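Local coordinates for protein endoglucanase E-5 (Thermobifida fusca, PDB 2CKS) that hydrolyses internal beta-1,4-glucosidic linkages in cellulose, lichenin and cereal beta-D-glucans through its family 5 catalytic domain, at residues Arg29-His34 / Tyr53-Asp58; Met64-Asp69 / Val98-Leu103; Thr117-Ile122 / Val132-Ala137. All coordinates share one frame; numbering follows the deposited sequence.

All three contacts belong to the (beta/alpha)8 barrel of this catalytic domain and follow one another along the chain. Contact 1 joins strand 29-32 to the loop that leads into strand 59-65. Contact 2 pairs strand 59-65 with strand 95-101, and contact 3 sets helix 112-126 against strand 132-135. The centres of contacts 2 and 3 are about 12 Å apart, and V98 O and E135 N, 2.8 Å apart, probably bond between them. The centre of contact 1 is about 20 Å from each of the other two, yet H34 NE2 packs 4.1 Å from Y65 OH. Contact 2 lies nearest the presumed catalytic residues: side chain to side chain, H101 is about 3 Å from E231, the likely nucleophile, and L103 about 3 Å from E139, the likely proton donor.

Contact 1 of 3, residues Arg29-His34 / Tyr53-Asp58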
loop_
_atom_site.group_PDB
_atom_site.type_symbol
_atom_site.label_atom_id
_atom_site.label_comp_id
_atom_site.label_asym_id
_atom_site.label_seq_id
_atom_site.Cartn_x
_atom_site.Cartn_y
_atom_site.Cartn_z
ATOM N N ARG A 29 -2.379 -4.133 9.339
ATOM C CA ARG A 29 -1.020 -4.504 8.976
ATOM C C ARG A 29 -1.034 -5.681 8.033
ATOM O O ARG A 29 -1.796 -6.635 8.216
ATOM C CB ARG A 29 -0.200 -4.874 10.211
ATOM C CG ARG A 29 -0.202 -3.799 11.293
ATOM C CD ARG A 29 0.423 -4.219 12.598
ATOM N NE ARG A 29 -0.195 -5.450 13.071
ATOM C CZ ARG A 29 0.434 -6.440 13.688
ATOM N NH1 ARG A 29 1.725 -6.360 13.982
ATOM N NH2 ARG A 29 -0.254 -7.518 14.025
ATOM N N GLY A 30 -0.165 -5.647 7.031
ATOM C CA GLY A 30 -0.131 -6.712 6.055
ATOM C C GLY A 30 1.017 -6.585 5.082
ATOM O O GLY A 30 2.076 -6.101 5.440
ATOM N N MET A 31 0.782 -7.036 3.853
ATOM C CA MET A 31 1.811 -7.156 2.844
ATOM C C MET A 31 1.364 -6.532 1.547
ATOM O O MET A 31 0.186 -6.571 1.197
ATOM C CB MET A 31 2.082 -8.636 2.554
ATOM C CG MET A 31 2.760 -9.405 3.671
ATOM S SD MET A 31 4.397 -8.734 4.110
ATOM C CE MET A 31 5.254 -8.895 2.554
ATOM N N SER A 32 2.328 -5.988 0.827
ATOM C CA SER A 32 2.161 -5.588 -0.557
ATOM C C SER A 32 2.644 -6.686 -1.481
ATOM O O SER A 32 3.700 -7.265 -1.244
ATOM C CB SER A 32 2.975 -4.335 -0.848
ATOM O OG SER A 32 2.734 -3.874 -2.171
ATOM N N THR A 33 1.896 -6.973 -2.537
ATOM C CA THR A 33 2.446 -7.763 -3.631
ATOM C C THR A 33 3.536 -6.953 -4.304
ATOM O O THR A 33 3.638 -5.730 -4.136
ATOM C CB THR A 33 1.395 -8.149 -4.708
ATOM O OG1 THR A 33 1.031 -6.996 -5.481
ATOM C CG2 THR A 33 0.105 -8.671 -4.078
ATOM N N HIS A 34 4.356 -7.647 -5.083
ATOM C CA HIS A 34 5.248 -6.976 -6.007
ATOM C C HIS A 34 4.396 -6.730 -7.254
ATOM O O HIS A 34 3.191 -6.994 -7.262
ATOM C CB HIS A 34 6.473 -7.851 -6.276
ATOM C CG HIS A 34 7.677 -7.100 -6.762
ATOM N ND1 HIS A 34 8.960 -7.444 -6.388
ATOM C CD2 HIS A 34 7.806 -6.045 -7.603
ATOM C CE1 HIS A 34 9.821 -6.630 -6.972
ATOM N NE2 HIS A 34 9.147 -5.771 -7.713
ATOM N N TYR A 53 -4.513 -16.736 6.664
ATOM C CA TYR A 53 -4.802 -17.671 7.752
ATOM C C TYR A 53 -3.600 -17.983 8.632
ATOM O O TYR A 53 -3.775 -18.266 9.809
ATOM C CB TYR A 53 -5.345 -18.988 7.197
ATOM C CG TYR A 53 -6.487 -18.884 6.207
ATOM C CD1 TYR A 53 -6.585 -19.791 5.154
ATOM C CD2 TYR A 53 -7.480 -17.907 6.324
ATOM C CE1 TYR A 53 -7.622 -19.729 4.241
ATOM C CE2 TYR A 53 -8.525 -17.835 5.406
ATOM C CZ TYR A 53 -8.592 -18.750 4.374
ATOM O OH TYR A 53 -9.619 -18.692 3.453
ATOM N N ASP A 54 -2.397 -17.999 8.056
ATOM C CA ASP A 54 -1.188 -18.339 8.808
ATOM C C ASP A 54 -0.427 -17.096 9.262
ATOM O O ASP A 54 -0.037 -16.985 10.429
ATOM C CB ASP A 54 -0.265 -19.231 7.980
ATOM C CG ASP A 54 -0.911 -20.534 7.577
ATOM O OD1 ASP A 54 -1.834 -20.999 8.283
ATOM O OD2 ASP A 54 -0.548 -21.164 6.564
ATOM N N TRP A 55 -0.200 -16.168 8.336
ATOM C CA TRP A 55 0.502 -14.926 8.654
ATOM C C TRP A 55 -0.365 -13.957 9.454
ATOM O O TRP A 55 0.164 -13.085 10.123
ATOM C CB TRP A 55 0.978 -14.220 7.379
ATOM C CG TRP A 55 2.110 -14.890 6.639
ATOM C CD1 TRP A 55 2.246 -16.220 6.348
ATOM C CD2 TRP A 55 3.232 -14.239 6.049
ATOM N NE1 TRP A 55 3.404 -16.429 5.641
ATOM C CE2 TRP A 55 4.030 -15.230 5.444
ATOM C CE3 TRP A 55 3.665 -12.912 5.990
ATOM C CZ2 TRP A 55 5.223 -14.930 4.784
ATOM C CZ3 TRP A 55 4.848 -12.620 5.328
ATOM C CH2 TRP A 55 5.612 -13.622 4.736
ATOM N N LYS A 56 -1.684 -14.099 9.342
ATOM C CA LYS A 56 -2.650 -13.242 10.041
ATOM C C LYS A 56 -2.588 -11.793 9.582
ATOM O O LYS A 56 -2.771 -10.876 10.376
ATOM C CB LYS A 56 -2.480 -13.308 11.572
ATOM C CG LYS A 56 -2.455 -14.713 12.139
ATOM C CD LYS A 56 -3.677 -15.518 11.724
ATOM C CE LYS A 56 -3.965 -16.656 12.695
ATOM N NZ LYS A 56 -4.987 -17.602 12.162
ATOM N N ALA A 57 -2.306 -11.580 8.303
ATOM C CA ALA A 57 -2.374 -10.236 7.726
ATOM C C ALA A 57 -3.802 -9.711 7.791
ATOM O O ALA A 57 -4.744 -10.476 7.647
ATOM C CB ALA A 57 -1.900 -10.256 6.298
ATOM N N ASP A 58 -3.941 -8.407 8.015
ATOM C CA ASP A 58 -5.231 -7.714 7.945
ATOM C C ASP A 58 -5.593 -7.249 6.539
ATOM O O ASP A 58 -6.760 -7.045 6.218
ATOM C CB ASP A 58 -5.200 -6.454 8.806
ATOM C CG ASP A 58 -4.965 -6.734 10.256
ATOM O OD1 ASP A 58 -5.692 -7.589 10.805
ATOM O OD2 ASP A 58 -4.081 -6.146 10.932
HETATM O O HOH W 1 -3.131 -5.181 13.140
#
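R29 and D58 meet where the loop after helix 45-54 passes the start of strand 29-32, the first strand of the TIM barrel. The polar part of the contact is a two-way grip on the backbone of R29. D58 N donates to R29 O at 2.8 Å, while R29 N donates to D58 OD2 in a nearly straight bond (N-H...O 172°) that uses the anti lone pair of that oxygen. The short aspartate side chain suits this place because its carboxylate can fold back beside its own backbone N, with CG anti to the carbonyl carbon (chi1 -62°).

The apolar part lies further along the strand. G30 has extended backbone angles that few residues with a side chain adopt, and A57 CB rests 4.0 Å from G30 CA; a beta carbon on G30 would point toward the loop and crowd A57 CB. M31, bent at chi2 and chi3, brings SD to 4.1 Å from W55 CZ3 in an oblique Met-aromatic contact. V300 of helix 295-304 touches both side chains, and W55 NE1 is held by W288 O.

The two charged groups are joined through a water. The R29 guanidinium gives NH1 to K303 O, and its NE is too far from D58 for a salt bridge. Water 1 spans the gap, accepting from R29 NE at 2.9 Å and donating to D58 OD2 at 2.6 Å.

Contact 2 of 3, residues Met64-Asp69 / Val98-Leu103; sequences MYIQED and VDWHIL
With CG anti to the backbone N (chi1 -161°), H101 reaches toward Y65, whose CG lies beside its own backbone N, anti to the carbonyl carbon. The two lie on neighbouring parallel strands of the TIM barrel, near E139 and E231, the probable proton donor and nucleophile. H101 CD2 sits over the centre of the Y65 ring, 3.4 Å from CE1, with the planes turned 40° apart.

D99 fixes the rotation of the imidazole: H101 ND1 donates to the syn side of D99 OD1 at 2.6 Å, close to the ring plane. S63 OG also bonds this OD1. A histidine suits the place because its second nitrogen, NE2, can still meet water 2, which bonds Y65 OH as well.

Backbone bonds from M64 N to D99 O and from H101 N to M64 O join the strands. H101 is also the centre of an inverse gamma turn, and water 3 bridges I66 N and H101 O.

M64 and W100 point to the other side of the sheet, toward the helices. M64 CE touches W100 CZ3, and in a CH-pi contact I66 CD1 stands 3.3 Å from the centroid of the six-membered ring of W100, only 5° off its normal.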
loop_
_atom_site.group_PDB
_atom_site.type_symbol
_atom_site.label_atom_id
_atom_site.label_comp_id
_atom_site.label_asym_id
_atom_site.label_seq_id
_atom_site.Cartn_x
_atom_site.Cartn_y
_atom_site.Cartn_z
ATOM N N MET A 64 -0.154 -2.779 -9.010
ATOM C CA MET A 64 -0.233 -2.868 -10.459
ATOM C C MET A 64 0.554 -1.728 -11.091
ATOM O O MET A 64 0.100 -0.586 -11.125
ATOM C CB MET A 64 -1.688 -2.801 -10.913
ATOM C CG MET A 64 -1.881 -2.968 -12.428
ATOM S SD MET A 64 -3.601 -2.865 -12.903
ATOM C CE MET A 64 -3.867 -1.090 -12.742
ATOM N N TYR A 65 1.749 -2.041 -11.579
ATOM C CA TYR A 65 2.525 -1.095 -12.362
ATOM C C TYR A 65 1.760 -0.757 -13.635
ATOM O O TYR A 65 0.973 -1.556 -14.131
ATOM C CB TYR A 65 3.866 -1.681 -12.766
ATOM C CG TYR A 65 4.940 -1.739 -11.709
ATOM C CD1 TYR A 65 4.822 -2.573 -10.608
ATOM C CD2 TYR A 65 6.100 -0.989 -11.842
ATOM C CE1 TYR A 65 5.821 -2.662 -9.663
ATOM C CE2 TYR A 65 7.111 -1.067 -10.893
ATOM C CZ TYR A 65 6.961 -1.908 -9.811
ATOM O OH TYR A 65 7.952 -1.999 -8.858
ATOM N N ILE A 66 1.989 0.447 -14.142
ATOM C CA ILE A 66 1.316 0.921 -15.348
ATOM C C ILE A 66 2.282 0.844 -16.528
ATOM O O ILE A 66 1.970 0.245 -17.551
ATOM C CB ILE A 66 0.783 2.362 -15.135
ATOM C CG1 ILE A 66 0.108 2.507 -13.758
ATOM C CG2 ILE A 66 -0.160 2.741 -16.280
ATOM C CD1 ILE A 66 -1.009 1.548 -13.491
ATOM N N GLN A 67 3.454 1.438 -16.351
ATOM C CA GLN A 67 4.579 1.243 -17.250
ATOM C C GLN A 67 5.336 -0.019 -16.808
ATOM O O GLN A 67 4.784 -0.838 -16.078
ATOM C CB GLN A 67 5.448 2.502 -17.271
ATOM C CG GLN A 67 4.835 3.624 -18.111
ATOM C CD GLN A 67 3.589 4.253 -17.497
ATOM O OE1 GLN A 67 3.610 4.691 -16.346
ATOM N NE2 GLN A 67 2.509 4.306 -18.269
ATOM N N GLU A 68 6.566 -0.211 -17.286
ATOM C CA GLU A 68 7.393 -1.364 -16.907
ATOM C C GLU A 68 6.666 -2.691 -17.164
ATOM O O GLU A 68 6.672 -3.599 -16.333
ATOM C CB GLU A 68 7.886 -1.220 -15.460
ATOM C CG GLU A 68 8.616 0.103 -15.233
ATOM C CD GLU A 68 9.199 0.263 -13.845
ATOM O OE1 GLU A 68 10.011 -0.598 -13.420
ATOM O OE2 GLU A 68 8.851 1.261 -13.176
ATOM N N ASP A 69 6.049 -2.777 -18.341
ATOM C CA ASP A 69 5.345 -3.972 -18.823
ATOM C C ASP A 69 4.040 -4.261 -18.083
ATOM O O ASP A 69 3.511 -5.373 -18.152
ATOM C CB ASP A 69 6.268 -5.199 -18.801
ATOM C CG ASP A 69 7.472 -5.029 -19.708
ATOM O OD1 ASP A 69 8.599 -5.320 -19.257
ATOM O OD2 ASP A 69 7.376 -4.612 -20.880
ATOM N N VAL A 98 -6.042 -1.176 -3.631
ATOM C CA VAL A 98 -5.836 -1.212 -5.068
ATOM C C VAL A 98 -4.817 -0.135 -5.393
ATOM O O VAL A 98 -5.109 1.057 -5.275
ATOM C CB VAL A 98 -7.142 -0.964 -5.812
ATOM C CG1 VAL A 98 -6.921 -0.953 -7.329
ATOM C CG2 VAL A 98 -8.177 -2.018 -5.402
ATOM N N ASP A 99 -3.621 -0.570 -5.772
ATOM C CA ASP A 99 -2.472 0.312 -5.932
ATOM C C ASP A 99 -2.169 0.572 -7.409
ATOM O O ASP A 99 -1.667 -0.284 -8.129
ATOM C CB ASP A 99 -1.264 -0.274 -5.203
ATOM C CG ASP A 99 0.044 0.366 -5.602
ATOM O OD1 ASP A 99 1.074 -0.332 -5.518
ATOM O OD2 ASP A 99 0.148 1.551 -5.989
ATOM N N TRP A 100 -2.518 1.777 -7.833
ATOM C CA TRP A 100 -2.146 2.331 -9.131
ATOM C C TRP A 100 -0.672 2.709 -9.059
ATOM O O TRP A 100 -0.307 3.795 -8.614
ATOM C CB TRP A 100 -3.052 3.534 -9.398
ATOM C CG TRP A 100 -2.934 4.106 -10.762
ATOM C CD1 TRP A 100 -2.324 5.269 -11.114
ATOM C CD2 TRP A 100 -3.454 3.546 -11.964
ATOM N NE1 TRP A 100 -2.442 5.479 -12.468
ATOM C CE2 TRP A 100 -3.125 4.424 -13.014
ATOM C CE3 TRP A 100 -4.171 2.383 -12.265
ATOM C CZ2 TRP A 100 -3.483 4.169 -14.332
ATOM C CZ3 TRP A 100 -4.528 2.135 -13.561
ATOM C CH2 TRP A 100 -4.189 3.021 -14.586
ATOM N N HIS A 101 0.183 1.781 -9.477
ATOM C CA HIS A 101 1.585 1.790 -9.090
ATOM C C HIS A 101 2.456 2.559 -10.066
ATOM O O HIS A 101 3.297 1.993 -10.767
ATOM C CB HIS A 101 2.100 0.362 -8.882
ATOM C CG HIS A 101 3.345 0.284 -8.068
ATOM N ND1 HIS A 101 3.330 0.191 -6.692
ATOM C CD2 HIS A 101 4.649 0.275 -8.434
ATOM C CE1 HIS A 101 4.573 0.127 -6.248
ATOM N NE2 HIS A 101 5.393 0.169 -7.284
ATOM N N ILE A 102 2.239 3.866 -10.098
ATOM C CA ILE A 102 3.071 4.750 -10.895
ATOM C C ILE A 102 4.417 4.926 -10.207
ATOM O O ILE A 102 4.513 4.874 -8.973
ATOM C CB ILE A 102 2.382 6.110 -11.154
ATOM C CG1 ILE A 102 2.170 6.903 -9.855
ATOM C CG2 ILE A 102 1.071 5.901 -11.896
ATOM C CD1 ILE A 102 3.069 8.132 -9.731
ATOM N N LEU A 103 5.452 5.094 -11.022
ATOM C CA LEU A 103 6.810 5.254 -10.528
ATOM C C LEU A 103 7.657 6.041 -11.524
ATOM O O LEU A 103 8.210 7.086 -11.185
ATOM C CB LEU A 103 7.421 3.873 -10.261
ATOM C CG LEU A 103 8.857 3.848 -9.743
ATOM C CD1 LEU A 103 9.021 4.731 -8.500
ATOM C CD2 LEU A 103 9.286 2.418 -9.449
HETATM O O HOH W 2 8.152 0.082 -6.401
HETATM O O HOH W 3 4.248 2.132 -13.361
HETATM O O HOH W 4 4.579 5.551 -13.764
#

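Contact 3 of 3, residues Thr117-Ile122 / Val132-Ala137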
loop_
_atom_site.group_PDB
_atom_site.type_symbol
_atom_site.label_atom_id
_atom_site.label_comp_id
_atom_site.label_asym_id
_atom_site.label_seq_id
_atom_site.Cartn_x
_atom_site.Cartn_y
_atom_site.Cartn_z
ATOM N N THR A 117 -10.172 5.697 -16.212
ATOM C CA THR A 117 -10.820 4.538 -16.812
ATOM C C THR A 117 -10.781 3.327 -15.884
ATOM O O THR A 117 -11.792 2.669 -15.661
ATOM C CB THR A 117 -10.156 4.216 -18.142
ATOM O OG1 THR A 117 -10.397 5.301 -19.041
ATOM C CG2 THR A 117 -10.789 3.001 -18.824
ATOM N N PHE A 118 -9.610 3.054 -15.332
ATOM C CA PHE A 118 -9.423 1.893 -14.471
ATOM C C PHE A 118 -10.232 2.043 -13.183
ATOM O O PHE A 118 -10.980 1.149 -12.822
ATOM C CB PHE A 118 -7.935 1.696 -14.159
ATOM C CG PHE A 118 -7.657 0.659 -13.095
ATOM C CD1 PHE A 118 -7.718 -0.695 -13.379
ATOM C CD2 PHE A 118 -7.308 1.046 -11.805
ATOM C CE1 PHE A 118 -7.458 -1.632 -12.385
ATOM C CE2 PHE A 118 -7.044 0.115 -10.830
ATOM C CZ PHE A 118 -7.114 -1.204 -11.110
ATOM N N PHE A 119 -10.079 3.171 -12.500
ATOM C CA PHE A 119 -10.759 3.370 -11.220
ATOM C C PHE A 119 -12.278 3.463 -11.373
ATOM O O PHE A 119 -13.000 3.004 -10.505
ATOM C CB PHE A 119 -10.181 4.567 -10.458
ATOM C CG PHE A 119 -8.895 4.255 -9.735
ATOM C CD1 PHE A 119 -8.882 3.340 -8.695
ATOM C CD2 PHE A 119 -7.703 4.867 -10.092
ATOM C CE1 PHE A 119 -7.708 3.035 -8.037
ATOM C CE2 PHE A 119 -6.528 4.575 -9.424
ATOM C CZ PHE A 119 -6.534 3.662 -8.397
ATOM N N ALA A 120 -12.765 4.003 -12.482
ATOM C CA ALA A 120 -14.204 3.999 -12.733
ATOM C C ALA A 120 -14.718 2.566 -12.781
ATOM O O ALA A 120 -15.742 2.250 -12.193
ATOM C CB ALA A 120 -14.530 4.710 -14.022
ATOM N N GLU A 121 -13.999 1.690 -13.478
ATOM C CA GLU A 121 -14.417 0.296 -13.575
ATOM C C GLU A 121 -14.347 -0.416 -12.216
ATOM O O GLU A 121 -15.276 -1.131 -11.823
ATOM C CB GLU A 121 -13.596 -0.470 -14.609
ATOM C CG GLU A 121 -14.001 -1.936 -14.632
ATOM C CD GLU A 121 -13.551 -2.717 -15.843
ATOM O OE1 GLU A 121 -13.707 -3.963 -15.788
ATOM O OE2 GLU A 121 -13.055 -2.118 -16.824
ATOM N N ILE A 122 -13.253 -0.211 -11.491
ATOM C CA ILE A 122 -13.062 -0.874 -10.213
ATOM C C ILE A 122 -14.105 -0.389 -9.215
ATOM O O ILE A 122 -14.747 -1.187 -8.545
ATOM C CB ILE A 122 -11.644 -0.605 -9.670
ATOM C CG1 ILE A 122 -10.576 -1.217 -10.585
ATOM C CG2 ILE A 122 -11.513 -1.106 -8.225
ATOM C CD1 ILE A 122 -10.605 -2.727 -10.730
ATOM N N VAL A 132 -12.355 -2.368 0.531
ATOM C CA VAL A 132 -11.462 -1.939 -0.539
ATOM C C VAL A 132 -11.103 -0.464 -0.338
ATOM O O VAL A 132 -11.984 0.378 -0.137
ATOM C CB VAL A 132 -12.130 -2.137 -1.909
ATOM C CG1 VAL A 132 -11.187 -1.754 -3.032
ATOM C CG2 VAL A 132 -12.588 -3.593 -2.079
ATOM N N LEU A 133 -9.800 -0.181 -0.355
ATOM C CA LEU A 133 -9.235 1.164 -0.299
ATOM C C LEU A 133 -8.516 1.407 -1.633
ATOM O O LEU A 133 -7.969 0.485 -2.233
ATOM C CB LEU A 133 -8.226 1.281 0.844
ATOM C CG LEU A 133 -8.734 1.087 2.274
ATOM C CD1 LEU A 133 -8.870 -0.384 2.626
ATOM C CD2 LEU A 133 -7.807 1.785 3.270
ATOM N N TYR A 134 -8.523 2.647 -2.097
ATOM C CA TYR A 134 -7.991 3.002 -3.415
ATOM C C TYR A 134 -6.751 3.858 -3.274
ATOM O O TYR A 134 -6.814 4.933 -2.698
ATOM C CB TYR A 134 -9.047 3.778 -4.207
ATOM C CG TYR A 134 -10.302 2.992 -4.453
ATOM C CD1 TYR A 134 -10.442 2.242 -5.592
ATOM C CD2 TYR A 134 -11.335 2.975 -3.532
ATOM C CE1 TYR A 134 -11.583 1.511 -5.828
ATOM C CE2 TYR A 134 -12.482 2.235 -3.767
ATOM C CZ TYR A 134 -12.596 1.509 -4.917
ATOM O OH TYR A 134 -13.732 0.767 -5.152
ATOM N N GLU A 135 -5.627 3.386 -3.795
ATOM C CA GLU A 135 -4.366 4.121 -3.744
ATOM C C GLU A 135 -4.099 4.665 -5.146
ATOM O O GLU A 135 -3.714 3.926 -6.040
ATOM C CB GLU A 135 -3.232 3.208 -3.276
ATOM C CG GLU A 135 -1.872 3.896 -3.192
ATOM C CD GLU A 135 -0.794 3.030 -2.566
ATOM O OE1 GLU A 135 0.309 3.561 -2.316
ATOM O OE2 GLU A 135 -1.048 1.829 -2.309
ATOM N N ILE A 136 -4.299 5.965 -5.329
ATOM C CA ILE A 136 -4.424 6.535 -6.680
ATOM C C ILE A 136 -3.111 6.938 -7.372
ATOM O O ILE A 136 -3.116 7.222 -8.568
ATOM C CB ILE A 136 -5.412 7.718 -6.682
ATOM C CG1 ILE A 136 -4.942 8.822 -5.729
ATOM C CG2 ILE A 136 -6.815 7.223 -6.341
ATOM C CD1 ILE A 136 -5.688 10.124 -5.896
ATOM N N ALA A 137 -1.997 6.926 -6.642
ATOM C CA ALA A 137 -0.689 7.261 -7.208
ATOM C C ALA A 137 0.436 6.841 -6.264
ATOM O O ALA A 137 0.874 7.621 -5.422
ATOM C CB ALA A 137 -0.608 8.763 -7.491
#
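I122 N donates to F118 O at 3.0 Å, an ordinary helical bond, in the turn that lays I122 against Y134. Between helix and strand themselves the contact is apolar, as is usual in the layer between the helices and the barrel wall of a TIM barrel.

F119 is the central side chain. Its CG lies anti to the carbonyl carbon (chi1 -80°), which directs the ring toward the strand. F119 CD1 comes to 3.6 Å from Y134 CD1, the two aromatic side chains running alongside in opposite senses with F119 CE1 at the edge of the tyrosine ring. I136 CG2 lies over one face of the phenylalanine, toward its rim, and F118 CD2 over the centre of the opposite face. E135 O approaches the ring edge, 3.7 Å from F119 CZ. A large flat residue suits this slot, since it meets methyl and ring carbons on its faces and a backbone oxygen only at its rim. An alanine here would probably open a gap between F118 and I136 and leave the Y134 ring freer to shift.

Branched I122 fills the next turn, placing CG2 near the plane of the Y134 ring, 3.5 Å from CE1. A tyrosine suits its position because the ring packs in the apolar layer while its OH bonds D163 OD2; D163 is itself a ligand of a bound zinc ion and of a sodium ion.

Helix 112-126 runs antiparallel to strand 132-135, their local axes 11.1 Å apart at an angle of 173°, as the helix and second strand of a beta-alpha-beta unit begun by strand 95-101. I159 of helix 145-162 touches F119 and I136, H83 of helix 75-90 touches I122, and E135 points away into the barrel to a salt bridge with R61 of strand 59-65.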